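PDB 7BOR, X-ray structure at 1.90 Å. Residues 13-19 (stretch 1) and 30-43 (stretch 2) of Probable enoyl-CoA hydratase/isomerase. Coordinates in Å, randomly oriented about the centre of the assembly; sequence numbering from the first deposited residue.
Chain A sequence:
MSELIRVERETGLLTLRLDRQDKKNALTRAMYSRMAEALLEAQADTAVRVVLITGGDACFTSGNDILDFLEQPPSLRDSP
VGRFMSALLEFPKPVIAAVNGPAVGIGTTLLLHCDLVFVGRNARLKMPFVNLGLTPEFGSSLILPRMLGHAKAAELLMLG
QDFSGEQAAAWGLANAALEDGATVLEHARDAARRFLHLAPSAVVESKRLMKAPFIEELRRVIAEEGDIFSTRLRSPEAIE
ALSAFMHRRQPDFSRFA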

# COMPACT_ATOMS: atom_id res chain seq x y z
N LEU A 13 13.41 6.54 13.01
CA LEU A 13 12.81 6.23 11.73
C LEU A 13 13.02 4.76 11.40
O LEU A 13 14.16 4.30 11.25
CB LEU A 13 13.43 7.11 10.64
CG LEU A 13 13.14 6.69 9.22
CD1 LEU A 13 11.66 6.89 8.92
CD2 LEU A 13 14.04 7.49 8.28
N LEU A 14 11.93 4.02 11.23
CA LEU A 14 11.98 2.64 10.78
C LEU A 14 11.66 2.58 9.30
O LEU A 14 10.64 3.10 8.87
CB LEU A 14 11.00 1.76 11.58
CG LEU A 14 11.00 0.31 11.11
CD1 LEU A 14 12.38 -0.36 11.26
CD2 LEU A 14 9.95 -0.45 11.87
N THR A 15 12.53 1.95 8.52
CA THR A 15 12.38 1.84 7.08
C THR A 15 12.14 0.39 6.67
O THR A 15 13.01 -0.47 6.87
CB THR A 15 13.62 2.38 6.37
OG1 THR A 15 13.75 3.77 6.66
CG2 THR A 15 13.51 2.17 4.87
N LEU A 16 10.97 0.12 6.07
CA LEU A 16 10.65 -1.18 5.46
C LEU A 16 10.94 -1.10 3.96
O LEU A 16 10.28 -0.36 3.23
CB LEU A 16 9.20 -1.55 5.72
CG LEU A 16 8.75 -1.48 7.18
CD1 LEU A 16 7.27 -1.83 7.32
CD2 LEU A 16 9.62 -2.37 8.06
N ARG A 17 11.93 -1.87 3.51
CA ARG A 17 12.43 -1.78 2.15
C ARG A 17 12.17 -3.11 1.46
O ARG A 17 12.88 -4.09 1.69
CB ARG A 17 13.92 -1.40 2.15
CG ARG A 17 14.71 -1.69 0.82
CD ARG A 17 15.08 -0.42 0.01
NE ARG A 17 16.05 -0.65 -1.08
CZ ARG A 17 15.84 -1.42 -2.16
NH1 ARG A 17 14.71 -2.11 -2.29
NH2 ARG A 17 16.76 -1.54 -3.11
N LEU A 18 11.18 -3.14 0.57
CA LEU A 18 10.91 -4.30 -0.27
C LEU A 18 12.11 -4.64 -1.14
O LEU A 18 12.55 -3.83 -1.95
CB LEU A 18 9.68 -4.00 -1.14
CG LEU A 18 8.27 -4.17 -0.52
CD1 LEU A 18 8.07 -3.59 0.85
CD2 LEU A 18 7.17 -3.61 -1.47
N ASP A 19 12.64 -5.85 -0.99
CA ASP A 19 13.85 -6.25 -1.74
C ASP A 19 13.61 -7.60 -2.43
O ASP A 19 14.08 -8.64 -1.96
CB ASP A 19 15.10 -6.29 -0.82
CG ASP A 19 16.43 -6.07 -1.60
OD1 ASP A 19 16.42 -5.96 -2.85
OD2 ASP A 19 17.49 -5.98 -0.93
N ALA A 30 5.33 -14.38 3.13
CA ALA A 30 6.39 -14.12 4.10
C ALA A 30 6.76 -12.63 4.14
O ALA A 30 7.18 -12.11 5.18
CB ALA A 30 7.61 -14.98 3.76
N MET A 31 6.57 -11.92 3.03
CA MET A 31 6.80 -10.48 3.05
C MET A 31 5.70 -9.77 3.80
O MET A 31 5.98 -8.92 4.66
CB MET A 31 6.91 -9.97 1.62
CG MET A 31 8.22 -10.40 0.97
SD MET A 31 8.10 -10.35 -0.80
CE MET A 31 8.34 -8.57 -1.05
N TYR A 32 4.45 -10.16 3.56
CA TYR A 32 3.35 -9.57 4.30
C TYR A 32 3.52 -9.80 5.80
O TYR A 32 3.18 -8.94 6.62
CB TYR A 32 2.04 -10.18 3.85
CG TYR A 32 1.52 -9.74 2.52
CD1 TYR A 32 1.24 -8.41 2.29
CD2 TYR A 32 1.23 -10.66 1.52
CE1 TYR A 32 0.71 -7.98 1.08
CE2 TYR A 32 0.70 -10.24 0.31
CZ TYR A 32 0.45 -8.88 0.11
OH TYR A 32 -0.09 -8.41 -1.05
N SER A 33 3.96 -11.02 6.16
CA SER A 33 4.11 -11.36 7.57
C SER A 33 5.22 -10.53 8.21
O SER A 33 5.03 -10.00 9.31
CB SER A 33 4.37 -12.87 7.71
OG SER A 33 3.16 -13.59 7.46
N ARG A 34 6.36 -10.37 7.52
CA ARG A 34 7.45 -9.56 8.06
C ARG A 34 7.00 -8.12 8.25
O ARG A 34 7.27 -7.50 9.29
CB ARG A 34 8.69 -9.66 7.17
CG ARG A 34 9.90 -8.81 7.63
CD ARG A 34 10.98 -9.61 8.30
NE ARG A 34 11.72 -8.83 9.31
CZ ARG A 34 11.18 -8.36 10.43
NH1 ARG A 34 11.90 -7.67 11.32
NH2 ARG A 34 9.89 -8.54 10.66
N MET A 35 6.26 -7.57 7.28
CA MET A 35 5.82 -6.18 7.40
C MET A 35 4.79 -6.03 8.49
O MET A 35 4.83 -5.06 9.27
CB MET A 35 5.29 -5.68 6.05
CG MET A 35 6.42 -5.26 5.12
SD MET A 35 5.78 -4.38 3.68
CE MET A 35 5.32 -5.80 2.65
N ALA A 36 3.87 -6.99 8.62
CA ALA A 36 2.87 -6.87 9.67
C ALA A 36 3.51 -6.86 11.05
O ALA A 36 3.11 -6.09 11.93
CB ALA A 36 1.84 -7.99 9.56
N GLU A 37 4.51 -7.72 11.28
CA GLU A 37 5.11 -7.75 12.61
C GLU A 37 6.04 -6.55 12.82
O GLU A 37 6.10 -5.99 13.92
CB GLU A 37 5.83 -9.08 12.85
CG GLU A 37 6.90 -9.47 11.84
CD GLU A 37 7.79 -10.63 12.29
OE1 GLU A 37 8.49 -10.49 13.33
OE2 GLU A 37 7.78 -11.69 11.62
N ALA A 38 6.74 -6.13 11.76
CA ALA A 38 7.58 -4.94 11.86
C ALA A 38 6.76 -3.71 12.24
O ALA A 38 7.17 -2.91 13.10
CB ALA A 38 8.32 -4.69 10.54
N LEU A 39 5.59 -3.54 11.62
CA LEU A 39 4.67 -2.48 12.04
C LEU A 39 4.23 -2.66 13.50
O LEU A 39 4.22 -1.71 14.28
CB LEU A 39 3.44 -2.45 11.10
CG LEU A 39 3.65 -2.01 9.64
CD1 LEU A 39 2.35 -2.10 8.85
CD2 LEU A 39 4.23 -0.58 9.55
N LEU A 40 3.82 -3.87 13.88
CA LEU A 40 3.22 -4.04 15.20
C LEU A 40 4.25 -3.88 16.32
O LEU A 40 3.90 -3.46 17.43
CB LEU A 40 2.54 -5.41 15.32
CG LEU A 40 1.24 -5.46 14.51
CD1 LEU A 40 0.75 -6.87 14.33
CD2 LEU A 40 0.16 -4.61 15.16
N GLU A 41 5.51 -4.22 16.06
CA GLU A 41 6.55 -3.98 17.04
C GLU A 41 6.81 -2.48 17.16
O GLU A 41 6.52 -1.87 18.20
CB GLU A 41 7.81 -4.76 16.62
CG GLU A 41 9.05 -4.61 17.52
CD GLU A 41 10.30 -5.32 16.93
OE1 GLU A 41 10.19 -6.48 16.46
OE2 GLU A 41 11.41 -4.71 16.95
N ALA A 42 7.30 -1.86 16.06
CA ALA A 42 7.53 -0.42 15.96
C ALA A 42 6.41 0.42 16.55
O ALA A 42 6.67 1.47 17.16
CB ALA A 42 7.74 -0.03 14.50
N GLN A 43 5.16 -0.02 16.36
CA GLN A 43 4.02 0.61 17.01
C GLN A 43 4.21 0.71 18.52
O GLN A 43 3.74 1.67 19.15
CB GLN A 43 2.76 -0.21 16.67
CG GLN A 43 1.52 -0.04 17.56
CD GLN A 43 0.24 -0.45 16.82
OE1 GLN A 43 0.29 -0.86 15.66
NE2 GLN A 43 -0.90 -0.31 17.48

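Strand 13-18 lies against helix 30-43 in a nearly antiparallel arrangement: the axes run at 176° and approach to 10.2 Å, so the order of residues along the strand is matched in reverse along the helix. Leu14 sits nearest Ala42 by CA position, Leu16 nearest Met35 and Leu18 nearest Met31. The contact buries 342 Å², counted over both sides, and it is apolar; no hydrogen bond crosses it. Strand alternation places Leu14, Leu16 and Leu18 in the contact, while Leu13, Thr15 and Arg17 take no part, the CA-to-CB bond of Arg17 pointing away from the helix.

The three leucines reach the helix with different rotamers. Leu14 points toward the helix and is t at chi1 and p at chi2; its CD2 comes to 3.5 Å from CB of Ala42 and lies 3.9 Å from the backbone O of Ala38. Both helix residues here are alanines, whose short side chains let the leucine methyl come close to the helix backbone. Leu16, with the largest covered area of the contact, also points toward the helix but is m, t. Leu16 CD2 packs 3.6 Å from Ala38 CB, with Leu16 CD1 at 4.4 Å from the same atom; Leu16 CD1 also lies 4.0 Å from Leu39 CD2 and 4.2 Å from Met35 CG. Leu39 itself leaves the helix sideways, and its m, t rotamer brings the end of the side chain nearer the strand.

Leu18 leaves the strand sideways as well. Its chi1 of -82° and chi2 of 46° swing the end of the side chain nearer the helix, where CD1 stands 3.7 Å from SD of Met35. The more distant edge of this packing is the 4.4 Å approach of Leu18 CG to CE of Met31. The two methionines share m and t at chi1 and chi2 but part at chi3, p at 79° in Met31 and m at -83° in Met35. The CA-to-CB bond of Met35 points sideways; chi1 (m) sets CG 4.2 Å from Leu16 CD1, and chi2 (t) sets SD 3.7 Å from Leu18 CD1, so that one side chain touches both Leu16 and Leu18.

Along the helix, Met31, Met35, Ala38, Leu39 and Ala42 follow spacings of three and four, which keep them on one face. Backbone hydrogen bonds such as Met35 N to Met31 O (3.0 Å) and Ala42 N to Ala38 O (3.1 Å) hold that spacing. Outside the contact, Arg34 NH2 and Glu37 OE1 form a 3.6 Å salt bridge by charge alone, the oxygen lying well out of the guanidinium plane.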